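Side-chain contacts in DNA polymerase sliding clamp (Archaeoglobus fulgidus, PDB 1RWZ), which forms a ring-shaped homotrimer that probably encircles DNA and slides along it, tethering the replicative polymerase and other DNA-processing proteins to their substrate: residues F161-K166 against I172-T177; G136-A141 against V152-D157; D146-Q151 against D168-V173; T212-L215 against V221-V224. One frame throughout, in Å; residues are numbered along the deposited sequence.

Interaction 1: F161-K166 against I172-T177; sequences FRIEAK and IVFHMT
Arg162 and His175 sit opposite one another on the partly exposed face of an antiparallel hairpin, as a non-hydrogen-bonded pair. Their side chains extend alongside each other. Arg162 NE hovers 3.7 Å above the plane of the His175 ring, over its centre, and Arg162 CG lies 3.4 Å from His175 CD2. With the guanidinium tilted 34° from the imidazole, the arginine leans over the ring without stacking flat on it. The extended arginine supplies both methylene carbons for the ring and a charged end with weak, long ion pairs to Asp157 and Glu159. The imidazole is also held at its rim: Phe161 O lies in its plane, 3.3 Å from His175 CD2, while His175 NE2 is hydrogen-bonded to Glu159 O.

Backbone pairing is regular, with two hydrogen bonds at each of Phe161-Met176, Ile163-Phe174 and Ala165-Ile172; Phe174 N to Ile163 O measures 2.8 Å. Strands 160-166 and 170-176 are neighbours in a four-stranded antiparallel sheet of the C-terminal PCNA domain, completed by strands 151-157 and 189-194. Strand 170-176 also pairs with a strand of the second subunit, which carries the sheet across the interface.

Apolar contacts fill the buried face beneath helix 135-146. Phe174 CG is anti to the backbone N (chi1 163°), which brings Phe174 CD2 within 3.9 Å of Ile163 CD1. Phe161 CD2 approaches the edge of the Phe174 ring, 4.3 Å from Phe174 CE2. Farther along, the small Ala165 leaves room for a beta-branched neighbour, Ala165 CB lying 3.6 Å from Ile172 CG2.

Interaction 2: G136-A141 against V152-D157; sequences GEFKKA and VIFRSD
The backbones of residues 136-141 of helix 135-146 and of strand 152-157 stay well apart, with 11.4 Å between Phe138 CA and Phe154 CA, and the two side chains span that distance to touch. Within the helix the regular i to i+4 pattern appears in Lys140 N to Gly136 O and Ala141 N to Glu137 O.

Contact is made by the outer carbons of both phenylalanines. Phe154 CZ comes to 3.7 Å from Phe138 CE1 and 3.8 Å from Phe138 CZ, arriving at the edge of the Phe138 ring near its plane. The rings are almost perpendicular, at 83°, with centroids 5.9 Å apart. Phe138 has CG anti to the backbone N (chi1 177°), while Phe154 has CG anti to its carbonyl carbon (chi1 -80°); these settings bring the two rings together between helix and strand. Phenylalanine suits both places because a long, wholly apolar, flat group can span this distance while leaving no polar atom to be satisfied in a buried setting.

Other side chains close round the pair. Ile163 of strand 160-166 touches both rings, Leu211 and Ile213 pack on Phe138, and Phe154 meets Leu198, Leu215 and the ring of Phe193, the last edge-to-face.

Helix 135-146 is followed in the chain by strand 151-157 and packs against the sheet that contains it. Their aromatic contact belongs to the hydrophobic interior of the PCNA domain, where helices that line the central hole of the trimer pack against the sheets of its outer layer.

Interaction 3: D146-Q151 against D168-V173; sequences DKISDQ and DVDSIV
At the subunit interface of the PCNA ring, Ile148, in the loop after helix 135-146, packs against Asp170 and Ile172 at the start of strand 170-176. That strand pairs antiparallel with a strand of the second subunit, and Tyr106 of the second subunit also packs on Ile148. Ile148 CD1 is nearly equidistant from three atoms of the carboxylate, 3.3 Å from Asp170 CG, so the methyl rests against the group as a whole and does not point at one oxygen. Further back on the same branch, Ile148 CG1 is 3.9 Å from Ile172 CG2. Isoleucine suits the place because one apolar branch serves both neighbours.

Two waters join the loop to the same carboxylate, each donating to both sides. One lies 3.0 Å from Lys147 O and 2.7 Å from Asp170 OD2; the other lies 2.6 Å from Ile148 O and 2.9 Å from Asp170 OD1. Ser149 shapes the next turn as an ST turn, Ser149 OG accepting from Gln151 N at 3.1 Å.

Asp170 OD2 is also hydrogen-bonded to Tyr106 OH and forms a salt bridge with Arg73, both of the second subunit. With two donating waters and an arginine close by, the buried aspartate is probably kept ionised, and one charged group thereby serves both the loop and the neighbouring subunit.

Interaction 4: T212-L215 against V221-V224; sequences TIHL and VRLV
His214 and Arg222 stack across the beta hairpin of strands 210-215 and 221-227, within the continuous antiparallel sheet that joins the two domains of the PCNA subunit. Imidazole and guanidinium planes differ by only 3°, and their centres are 4.1 Å apart. Arg222 NH1 stands over the centre of the ring, whereas His214 CD2 lies 3.5 Å from Arg222 NH1 and is offset toward the rim of the guanidinium. The arginine chain is bent at chi3 (59°), which folds its planar end back over the histidine. Glu235 on strand 232-238 forms a salt bridge with Arg222 NE, so the guanidinium is held both by its stack and by that ion pair. Val224 CG2 reaches the histidine in the plane of the ring, 3.8 Å from His214 CD2.

The opposite face of the hairpin is apolar and buried. Ile213 and Leu223 run alongside each other, with Ile213 CG1 3.8 Å from Leu223 CD2. Val221 meets Ile213 obliquely, Val221 CG2 to Ile213 CG2 at 3.7 Å. Wholly apolar, branched chains suit this face because they fill it without burying a polar side-chain atom; Leu198 and Phe201 of helix 195-201 pack on Leu223.

The strands hold one another by paired backbone hydrogen bonds at Thr212-Val224 and His214-Arg222. At the Thr212 end a water reinforces the pairing: it is 2.7 Å from Thr212 OG1 and donates to Val224 O, which also accepts from Thr212 N at 2.9 Å.

In the fold
Interactions 1 and 2 meet in the outer sheet, their centres about 6 Å apart: strands 151-157 and 160-166 are neighbours there, and Arg162 N lies 2.8 Å from Arg155 O. Interaction 3 continues along strand 170-176, sharing Ile172 and Val173 with interaction 1, and both touch the second subunit. Interaction 4 belongs to the other sheet of the domain, facing the same hydrophobic interior. Phe161 CZ is 3.7 Å from Ile213 CD1, and Phe154 CB is 3.8 Å from Leu215 CD2, contacts that tie interaction 4 to interactions 1 and 2. Interactions 3 and 4 do not touch, with nearest atoms about 12 Å apart; one marks the subunit interface, the other lies deeper within the chain.

Interaction 1: F161-K166 against I172-T177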
loop_
_atom_site.group_PDB
_atom_site.type_symbol
_atom_site.label_atom_id
_atom_site.label_comp_id
_atom_site.label_asym_id
_atom_site.label_seq_id
_atom_site.Cartn_x
_atom_site.Cartn_y
_atom_site.Cartn_z
ATOM N N PHE A 161 -10.259 31.967 9.789
ATOM C CA PHE A 161 -10.650 31.266 8.572
ATOM C C PHE A 161 -11.363 29.956 8.884
ATOM O O PHE A 161 -10.886 29.153 9.690
ATOM C CB PHE A 161 -9.400 30.990 7.732
ATOM C CG PHE A 161 -9.663 30.209 6.479
ATOM C CD1 PHE A 161 -10.538 30.693 5.507
ATOM C CD2 PHE A 161 -9.020 28.997 6.260
ATOM C CE1 PHE A 161 -10.763 29.977 4.337
ATOM C CE2 PHE A 161 -9.238 28.274 5.094
ATOM C CZ PHE A 161 -10.113 28.765 4.128
ATOM N N ARG A 162 -12.505 29.740 8.238
ATOM C CA ARG A 162 -13.268 28.519 8.459
ATOM C C ARG A 162 -13.628 27.826 7.155
ATOM O O ARG A 162 -13.802 28.472 6.124
ATOM C CB ARG A 162 -14.570 28.821 9.210
ATOM C CG ARG A 162 -14.407 29.544 10.529
ATOM C CD ARG A 162 -15.706 29.496 11.326
ATOM N NE ARG A 162 -15.655 30.336 12.522
ATOM C CZ ARG A 162 -15.864 31.649 12.522
ATOM N NH1 ARG A 162 -16.144 32.278 11.387
ATOM N NH2 ARG A 162 -15.786 32.337 13.655
ATOM N N ILE A 163 -13.714 26.502 7.219
ATOM C CA ILE A 163 -14.119 25.671 6.091
ATOM C C ILE A 163 -15.254 24.854 6.702
ATOM O O ILE A 163 -15.042 24.118 7.668
ATOM C CB ILE A 163 -12.997 24.724 5.620
ATOM C CG1 ILE A 163 -11.852 25.534 4.996
ATOM C CG2 ILE A 163 -13.549 23.739 4.583
ATOM C CD1 ILE A 163 -10.669 24.686 4.557
ATOM N N GLU A 164 -16.459 24.998 6.158
ATOM C CA GLU A 164 -17.615 24.301 6.709
ATOM C C GLU A 164 -18.337 23.417 5.704
ATOM O O GLU A 164 -18.462 23.764 4.530
ATOM C CB GLU A 164 -18.611 25.321 7.269
ATOM C CG GLU A 164 -17.955 26.488 7.989
ATOM C CD GLU A 164 -18.953 27.515 8.491
ATOM O OE1 GLU A 164 -19.915 27.832 7.755
ATOM O OE2 GLU A 164 -18.768 28.020 9.618
ATOM N N ALA A 165 -18.817 22.273 6.182
ATOM C CA ALA A 165 -19.553 21.338 5.343
ATOM C C ALA A 165 -20.747 20.836 6.144
ATOM O O ALA A 165 -20.629 20.545 7.338
ATOM C CB ALA A 165 -18.659 20.172 4.931
ATOM N N LYS A 166 -21.900 20.743 5.493
ATOM C CA LYS A 166 -23.104 20.282 6.170
ATOM C C LYS A 166 -23.765 19.138 5.425
ATOM O O LYS A 166 -23.857 19.154 4.201
ATOM C CB LYS A 166 -24.102 21.433 6.319
ATOM C CG LYS A 166 -23.586 22.599 7.141
ATOM C CD LYS A 166 -24.644 23.683 7.276
ATOM C CE LYS A 166 -24.164 24.818 8.170
ATOM N NZ LYS A 166 -23.853 24.337 9.549
ATOM N N ILE A 172 -19.403 19.579 9.737
ATOM C CA ILE A 172 -18.019 19.692 10.151
ATOM C C ILE A 172 -17.527 21.108 9.916
ATOM O O ILE A 172 -17.862 21.741 8.910
ATOM C CB ILE A 172 -17.146 18.675 9.388
ATOM C CG1 ILE A 172 -15.774 18.569 10.044
ATOM C CG2 ILE A 172 -17.002 19.087 7.928
ATOM C CD1 ILE A 172 -15.024 17.314 9.640
ATOM N N VAL A 173 -16.756 21.616 10.870
ATOM C CA VAL A 173 -16.208 22.958 10.770
ATOM C C VAL A 173 -14.727 22.926 11.104
ATOM O O VAL A 173 -14.333 22.423 12.158
ATOM C CB VAL A 173 -16.891 23.936 11.750
ATOM C CG1 VAL A 173 -16.198 25.297 11.701
ATOM C CG2 VAL A 173 -18.369 24.079 11.407
ATOM N N PHE A 174 -13.920 23.435 10.181
ATOM C CA PHE A 174 -12.478 23.539 10.360
ATOM C C PHE A 174 -12.302 25.028 10.617
ATOM O O PHE A 174 -12.830 25.850 9.870
ATOM C CB PHE A 174 -11.741 23.144 9.079
ATOM C CG PHE A 174 -10.310 23.608 9.034
ATOM C CD1 PHE A 174 -9.307 22.890 9.679
ATOM C CD2 PHE A 174 -9.972 24.781 8.366
ATOM C CE1 PHE A 174 -7.984 23.337 9.656
ATOM C CE2 PHE A 174 -8.653 25.239 8.339
ATOM C CZ PHE A 174 -7.659 24.513 8.986
ATOM N N HIS A 175 -11.582 25.387 11.673
ATOM C CA HIS A 175 -11.403 26.795 11.978
ATOM C C HIS A 175 -10.037 27.094 12.566
ATOM O O HIS A 175 -9.562 26.391 13.460
ATOM C CB HIS A 175 -12.484 27.259 12.958
ATOM C CG HIS A 175 -12.314 28.672 13.425
ATOM N ND1 HIS A 175 -12.639 29.075 14.702
ATOM C CD2 HIS A 175 -11.865 29.777 12.786
ATOM C CE1 HIS A 175 -12.395 30.367 14.829
ATOM N NE2 HIS A 175 -11.924 30.816 13.681
ATOM N N MET A 176 -9.410 28.138 12.040
ATOM C CA MET A 176 -8.114 28.586 12.522
ATOM C C MET A 176 -8.163 30.091 12.709
ATOM O O MET A 176 -8.604 30.824 11.825
ATOM C CB MET A 176 -7.005 28.221 11.536
ATOM C CG MET A 176 -6.537 26.781 11.658
ATOM S SD MET A 176 -5.146 26.444 10.574
ATOM C CE MET A 176 -3.843 27.224 11.442
ATOM N N THR A 177 -7.720 30.549 13.874
ATOM C CA THR A 177 -7.705 31.971 14.178
ATOM C C THR A 177 -6.462 32.611 13.581
ATOM O O THR A 177 -5.554 31.924 13.121
ATOM C CB THR A 177 -7.675 32.219 15.696
ATOM O OG1 THR A 177 -6.508 31.599 16.246
ATOM C CG2 THR A 177 -8.914 31.642 16.360
#

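Interaction 2: G136-A141 against V152-D157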
loop_
_atom_site.group_PDB
_atom_site.type_symbol
_atom_site.label_atom_id
_atom_site.label_comp_id
_atom_site.label_asym_id
_atom_site.label_seq_id
_atom_site.Cartn_x
_atom_site.Cartn_y
_atom_site.Cartn_z
ATOM N N GLY A 136 -0.705 20.865 4.069
ATOM C CA GLY A 136 -1.095 19.578 4.620
ATOM C C GLY A 136 -2.298 19.698 5.531
ATOM O O GLY A 136 -3.171 18.823 5.551
ATOM N N GLU A 137 -2.346 20.785 6.295
ATOM C CA GLU A 137 -3.450 21.037 7.208
ATOM C C GLU A 137 -4.718 21.291 6.391
ATOM O O GLU A 137 -5.801 20.815 6.741
ATOM C CB GLU A 137 -3.140 22.252 8.081
ATOM C CG GLU A 137 -4.188 22.565 9.132
ATOM C CD GLU A 137 -4.317 21.482 10.196
ATOM O OE1 GLU A 137 -3.546 20.497 10.167
ATOM O OE2 GLU A 137 -5.194 21.621 11.070
ATOM N N PHE A 138 -4.569 22.043 5.304
ATOM C CA PHE A 138 -5.693 22.353 4.419
ATOM C C PHE A 138 -6.206 21.047 3.816
ATOM O O PHE A 138 -7.411 20.791 3.781
ATOM C CB PHE A 138 -5.227 23.295 3.303
ATOM C CG PHE A 138 -6.293 23.625 2.288
ATOM C CD1 PHE A 138 -7.305 24.530 2.586
ATOM C CD2 PHE A 138 -6.262 23.045 1.025
ATOM C CE1 PHE A 138 -8.275 24.859 1.627
ATOM C CE2 PHE A 138 -7.226 23.365 0.062
ATOM C CZ PHE A 138 -8.231 24.274 0.366
ATOM N N LYS A 139 -5.273 20.219 3.356
ATOM C CA LYS A 139 -5.597 18.934 2.749
ATOM C C LYS A 139 -6.426 18.079 3.706
ATOM O O LYS A 139 -7.382 17.424 3.293
ATOM C CB LYS A 139 -4.301 18.212 2.363
ATOM C CG LYS A 139 -4.469 16.893 1.625
ATOM C CD LYS A 139 -3.131 16.441 1.054
ATOM C CE LYS A 139 -3.246 15.134 0.284
ATOM N NZ LYS A 139 -1.987 14.827 -0.460
ATOM N N LYS A 140 -6.059 18.087 4.985
ATOM C CA LYS A 140 -6.782 17.317 5.991
ATOM C C LYS A 140 -8.187 17.875 6.192
ATOM O O LYS A 140 -9.143 17.121 6.392
ATOM C CB LYS A 140 -6.026 17.338 7.323
ATOM C CG LYS A 140 -4.739 16.532 7.324
ATOM C CD LYS A 140 -3.957 16.785 8.610
ATOM C CE LYS A 140 -2.666 15.984 8.655
ATOM N NZ LYS A 140 -2.931 14.519 8.727
ATOM N N ALA A 141 -8.313 19.198 6.142
ATOM C CA ALA A 141 -9.610 19.837 6.314
ATOM C C ALA A 141 -10.543 19.412 5.184
ATOM O O ALA A 141 -11.704 19.068 5.418
ATOM C CB ALA A 141 -9.455 21.357 6.323
ATOM N N VAL A 152 -18.373 22.748 0.127
ATOM C CA VAL A 152 -17.880 23.367 1.351
ATOM C C VAL A 152 -17.901 24.879 1.246
ATOM O O VAL A 152 -17.758 25.445 0.160
ATOM C CB VAL A 152 -16.428 22.947 1.672
ATOM C CG1 VAL A 152 -16.380 21.492 2.064
ATOM C CG2 VAL A 152 -15.533 23.215 0.473
ATOM N N ILE A 153 -18.088 25.532 2.384
ATOM C CA ILE A 153 -18.085 26.981 2.433
ATOM C C ILE A 153 -16.742 27.435 2.995
ATOM O O ILE A 153 -16.270 26.883 3.990
ATOM C CB ILE A 153 -19.183 27.521 3.372
ATOM C CG1 ILE A 153 -20.563 27.272 2.761
ATOM C CG2 ILE A 153 -18.973 29.010 3.620
ATOM C CD1 ILE A 153 -21.714 27.626 3.686
ATOM N N PHE A 154 -16.118 28.404 2.332
ATOM C CA PHE A 154 -14.870 28.992 2.814
ATOM C C PHE A 154 -15.331 30.325 3.377
ATOM O O PHE A 154 -16.018 31.090 2.694
ATOM C CB PHE A 154 -13.873 29.256 1.682
ATOM C CG PHE A 154 -13.103 28.043 1.241
ATOM C CD1 PHE A 154 -11.984 28.188 0.425
ATOM C CD2 PHE A 154 -13.497 26.764 1.614
ATOM C CE1 PHE A 154 -11.270 27.074 -0.015
ATOM C CE2 PHE A 154 -12.786 25.644 1.180
ATOM C CZ PHE A 154 -11.674 25.799 0.366
ATOM N N ARG A 155 -14.958 30.610 4.616
ATOM C CA ARG A 155 -15.381 31.843 5.255
ATOM C C ARG A 155 -14.222 32.509 5.978
ATOM O O ARG A 155 -13.458 31.854 6.683
ATOM C CB ARG A 155 -16.512 31.521 6.233
ATOM C CG ARG A 155 -16.993 32.664 7.094
ATOM C CD ARG A 155 -18.053 32.144 8.057
ATOM N NE ARG A 155 -18.372 33.099 9.113
ATOM C CZ ARG A 155 -19.183 32.833 10.133
ATOM N NH1 ARG A 155 -19.756 31.640 10.233
ATOM N NH2 ARG A 155 -19.422 33.758 11.053
ATOM N N SER A 156 -14.091 33.816 5.781
ATOM C CA SER A 156 -13.032 34.585 6.421
ATOM C C SER A 156 -13.590 35.879 7.001
ATOM O O SER A 156 -14.507 36.481 6.447
ATOM C CB SER A 156 -11.935 34.920 5.400
ATOM O OG SER A 156 -10.864 35.634 5.992
ATOM N N ASP A 157 -13.045 36.280 8.142
ATOM C CA ASP A 157 -13.418 37.530 8.787
ATOM C C ASP A 157 -12.346 37.815 9.823
ATOM O O ASP A 157 -11.334 37.115 9.874
ATOM C CB ASP A 157 -14.809 37.463 9.438
ATOM C CG ASP A 157 -14.919 36.394 10.503
ATOM O OD1 ASP A 157 -13.916 36.102 11.183
ATOM O OD2 ASP A 157 -16.031 35.855 10.671
#

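Interaction 3: D146-Q151 against D168-V173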
loop_
_atom_site.group_PDB
_atom_site.type_symbol
_atom_site.label_atom_id
_atom_site.label_comp_id
_atom_site.label_asym_id
_atom_site.label_seq_id
_atom_site.Cartn_x
_atom_site.Cartn_y
_atom_site.Cartn_z
ATOM N N ASP A 146 -14.946 16.223 2.942
ATOM C CA ASP A 146 -15.332 15.279 1.898
ATOM C C ASP A 146 -16.168 14.111 2.422
ATOM O O ASP A 146 -16.911 13.483 1.667
ATOM C CB ASP A 146 -14.077 14.753 1.195
ATOM C CG ASP A 146 -14.390 13.724 0.125
ATOM O OD1 ASP A 146 -15.197 14.021 -0.781
ATOM O OD2 ASP A 146 -13.815 12.618 0.187
ATOM N N LYS A 147 -16.047 13.814 3.708
ATOM C CA LYS A 147 -16.813 12.720 4.290
ATOM C C LYS A 147 -18.231 13.156 4.642
ATOM O O LYS A 147 -19.111 12.320 4.848
ATOM C CB LYS A 147 -16.110 12.194 5.541
ATOM C CG LYS A 147 -14.851 11.400 5.231
ATOM C CD LYS A 147 -14.171 10.915 6.492
ATOM C CE LYS A 147 -13.026 9.974 6.152
ATOM N NZ LYS A 147 -12.063 10.608 5.213
ATOM N N ILE A 148 -18.445 14.466 4.690
ATOM C CA ILE A 148 -19.742 15.032 5.046
ATOM C C ILE A 148 -20.575 15.531 3.867
ATOM O O ILE A 148 -21.787 15.302 3.809
ATOM C CB ILE A 148 -19.561 16.216 6.032
ATOM C CG1 ILE A 148 -18.958 15.715 7.344
ATOM C CG2 ILE A 148 -20.889 16.911 6.280
ATOM C CD1 ILE A 148 -19.801 14.669 8.040
ATOM N N SER A 149 -19.928 16.208 2.926
ATOM C CA SER A 149 -20.644 16.773 1.792
ATOM C C SER A 149 -19.787 16.854 0.539
ATOM O O SER A 149 -18.596 16.547 0.567
ATOM C CB SER A 149 -21.140 18.174 2.171
ATOM O OG SER A 149 -21.833 18.796 1.105
ATOM N N ASP A 150 -20.403 17.255 -0.567
ATOM C CA ASP A 150 -19.673 17.400 -1.815
ATOM C C ASP A 150 -19.437 18.889 -2.074
ATOM O O ASP A 150 -18.905 19.279 -3.111
ATOM C CB ASP A 150 -20.447 16.744 -2.966
ATOM C CG ASP A 150 -21.785 17.398 -3.224
ATOM O OD1 ASP A 150 -22.397 17.920 -2.271
ATOM O OD2 ASP A 150 -22.236 17.369 -4.391
ATOM N N GLN A 151 -19.828 19.712 -1.104
ATOM C CA GLN A 151 -19.656 21.162 -1.179
ATOM C C GLN A 151 -19.197 21.707 0.163
ATOM O O GLN A 151 -19.590 21.204 1.211
ATOM C CB GLN A 151 -20.970 21.848 -1.537
ATOM C CG GLN A 151 -21.521 21.470 -2.877
ATOM C CD GLN A 151 -22.886 22.079 -3.120
ATOM O OE1 GLN A 151 -23.355 22.133 -4.248
ATOM N NE2 GLN A 151 -23.533 22.533 -2.052
ATOM N N ASP A 168 -27.007 15.860 5.882
ATOM C CA ASP A 168 -28.368 15.746 6.386
ATOM C C ASP A 168 -28.424 15.709 7.909
ATOM O O ASP A 168 -29.195 16.449 8.522
ATOM C CB ASP A 168 -29.048 14.496 5.820
ATOM C CG ASP A 168 -29.388 14.634 4.348
ATOM O OD1 ASP A 168 -30.072 15.616 3.986
ATOM O OD2 ASP A 168 -28.982 13.756 3.554
ATOM N N VAL A 169 -27.600 14.862 8.522
ATOM C CA VAL A 169 -27.608 14.735 9.975
ATOM C C VAL A 169 -26.297 15.093 10.675
ATOM O O VAL A 169 -26.207 15.028 11.902
ATOM C CB VAL A 169 -28.027 13.309 10.388
ATOM C CG1 VAL A 169 -29.437 13.026 9.881
ATOM C CG2 VAL A 169 -27.050 12.289 9.827
ATOM N N ASP A 170 -25.280 15.463 9.906
ATOM C CA ASP A 170 -24.012 15.849 10.512
ATOM C C ASP A 170 -23.383 17.051 9.821
ATOM O O ASP A 170 -23.843 17.493 8.765
ATOM C CB ASP A 170 -23.022 14.670 10.549
ATOM C CG ASP A 170 -22.847 13.986 9.204
ATOM O OD1 ASP A 170 -23.140 14.601 8.156
ATOM O OD2 ASP A 170 -22.390 12.822 9.199
ATOM N N SER A 171 -22.341 17.591 10.437
ATOM C CA SER A 171 -21.656 18.747 9.881
ATOM C C SER A 171 -20.233 18.788 10.399
ATOM O O SER A 171 -19.891 18.128 11.384
ATOM C CB SER A 171 -22.373 20.034 10.279
ATOM O OG SER A 171 -22.348 20.211 11.686
ATOM N N ILE A 172 -19.403 19.579 9.737
ATOM C CA ILE A 172 -18.019 19.692 10.151
ATOM C C ILE A 172 -17.527 21.108 9.916
ATOM O O ILE A 172 -17.862 21.741 8.910
ATOM C CB ILE A 172 -17.146 18.675 9.388
ATOM C CG1 ILE A 172 -15.774 18.569 10.044
ATOM C CG2 ILE A 172 -17.002 19.087 7.928
ATOM C CD1 ILE A 172 -15.024 17.314 9.640
ATOM N N VAL A 173 -16.756 21.616 10.870
ATOM C CA VAL A 173 -16.208 22.958 10.770
ATOM C C VAL A 173 -14.727 22.926 11.104
ATOM O O VAL A 173 -14.333 22.423 12.158
ATOM C CB VAL A 173 -16.891 23.936 11.750
ATOM C CG1 VAL A 173 -16.198 25.297 11.701
ATOM C CG2 VAL A 173 -18.369 24.079 11.407
HETATM O O HOH W 1 -20.734 11.814 7.336
HETATM O O HOH W 2 -23.206 13.762 5.431
#

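Interaction 4: T212-L215 against V221-V224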
loop_
_atom_site.group_PDB
_atom_site.type_symbol
_atom_site.label_atom_id
_atom_site.label_comp_id
_atom_site.label_asym_id
_atom_site.label_seq_id
_atom_site.Cartn_x
_atom_site.Cartn_y
_atom_site.Cartn_z
ATOM N N THR A 212 -1.354 29.667 0.017
ATOM C CA THR A 212 -1.866 31.014 0.199
ATOM C C THR A 212 -3.219 31.013 -0.487
ATOM O O THR A 212 -3.317 30.720 -1.682
ATOM C CB THR A 212 -0.971 32.067 -0.474
ATOM O OG1 THR A 212 0.324 32.052 0.141
ATOM C CG2 THR A 212 -1.589 33.469 -0.335
ATOM N N ILE A 213 -4.256 31.326 0.276
ATOM C CA ILE A 213 -5.610 31.358 -0.261
ATOM C C ILE A 213 -6.047 32.803 -0.449
ATOM O O ILE A 213 -5.918 33.609 0.469
ATOM C CB ILE A 213 -6.608 30.698 0.710
ATOM C CG1 ILE A 213 -6.167 29.267 1.025
ATOM C CG2 ILE A 213 -8.020 30.727 0.108
ATOM C CD1 ILE A 213 -6.986 28.606 2.127
ATOM N N HIS A 214 -6.545 33.125 -1.641
ATOM C CA HIS A 214 -7.063 34.464 -1.933
ATOM C C HIS A 214 -8.562 34.209 -2.077
ATOM O O HIS A 214 -8.990 33.468 -2.963
ATOM C CB HIS A 214 -6.463 34.998 -3.233
ATOM C CG HIS A 214 -4.979 35.193 -3.170
ATOM N ND1 HIS A 214 -4.395 36.290 -2.574
ATOM C CD2 HIS A 214 -3.960 34.411 -3.597
ATOM C CE1 HIS A 214 -3.080 36.175 -2.637
ATOM N NE2 HIS A 214 -2.790 35.043 -3.253
ATOM N N LEU A 215 -9.353 34.820 -1.201
ATOM C CA LEU A 215 -10.789 34.581 -1.174
ATOM C C LEU A 215 -11.681 35.815 -1.230
ATOM O O LEU A 215 -11.394 36.836 -0.604
ATOM C CB LEU A 215 -11.120 33.790 0.096
ATOM C CG LEU A 215 -12.544 33.329 0.413
ATOM C CD1 LEU A 215 -12.956 32.221 -0.546
ATOM C CD2 LEU A 215 -12.594 32.812 1.848
ATOM N N VAL A 221 -11.958 31.057 -6.097
ATOM C CA VAL A 221 -10.926 31.115 -5.071
ATOM C C VAL A 221 -9.580 30.822 -5.729
ATOM O O VAL A 221 -9.507 30.049 -6.688
ATOM C CB VAL A 221 -11.199 30.084 -3.934
ATOM C CG1 VAL A 221 -11.246 28.663 -4.499
ATOM C CG2 VAL A 221 -10.131 30.198 -2.850
ATOM N N ARG A 222 -8.525 31.481 -5.250
ATOM C CA ARG A 222 -7.180 31.245 -5.761
ATOM C C ARG A 222 -6.440 30.473 -4.670
ATOM O O ARG A 222 -6.390 30.916 -3.524
ATOM C CB ARG A 222 -6.426 32.556 -6.019
ATOM C CG ARG A 222 -6.948 33.424 -7.156
ATOM C CD ARG A 222 -6.099 34.698 -7.257
ATOM N NE ARG A 222 -4.689 34.390 -7.491
ATOM C CZ ARG A 222 -3.670 35.181 -7.156
ATOM N NH1 ARG A 222 -3.891 36.349 -6.562
ATOM N NH2 ARG A 222 -2.423 34.796 -7.405
ATOM N N LEU A 223 -5.884 29.324 -5.035
ATOM C CA LEU A 223 -5.137 28.484 -4.106
ATOM C C LEU A 223 -3.711 28.412 -4.627
ATOM O O LEU A 223 -3.414 27.662 -5.553
ATOM C CB LEU A 223 -5.759 27.086 -4.051
ATOM C CG LEU A 223 -7.226 27.080 -3.602
ATOM C CD1 LEU A 223 -7.820 25.692 -3.791
ATOM C CD2 LEU A 223 -7.327 27.516 -2.148
ATOM N N VAL A 224 -2.830 29.209 -4.037
ATOM C CA VAL A 224 -1.449 29.237 -4.477
ATOM C C VAL A 224 -0.591 28.322 -3.618
ATOM O O VAL A 224 -0.273 28.644 -2.470
ATOM C CB VAL A 224 -0.886 30.671 -4.421
ATOM C CG1 VAL A 224 0.500 30.722 -5.056
ATOM C CG2 VAL A 224 -1.833 31.624 -5.149
HETATM O O HOH W 3 1.772 30.166 -1.091
#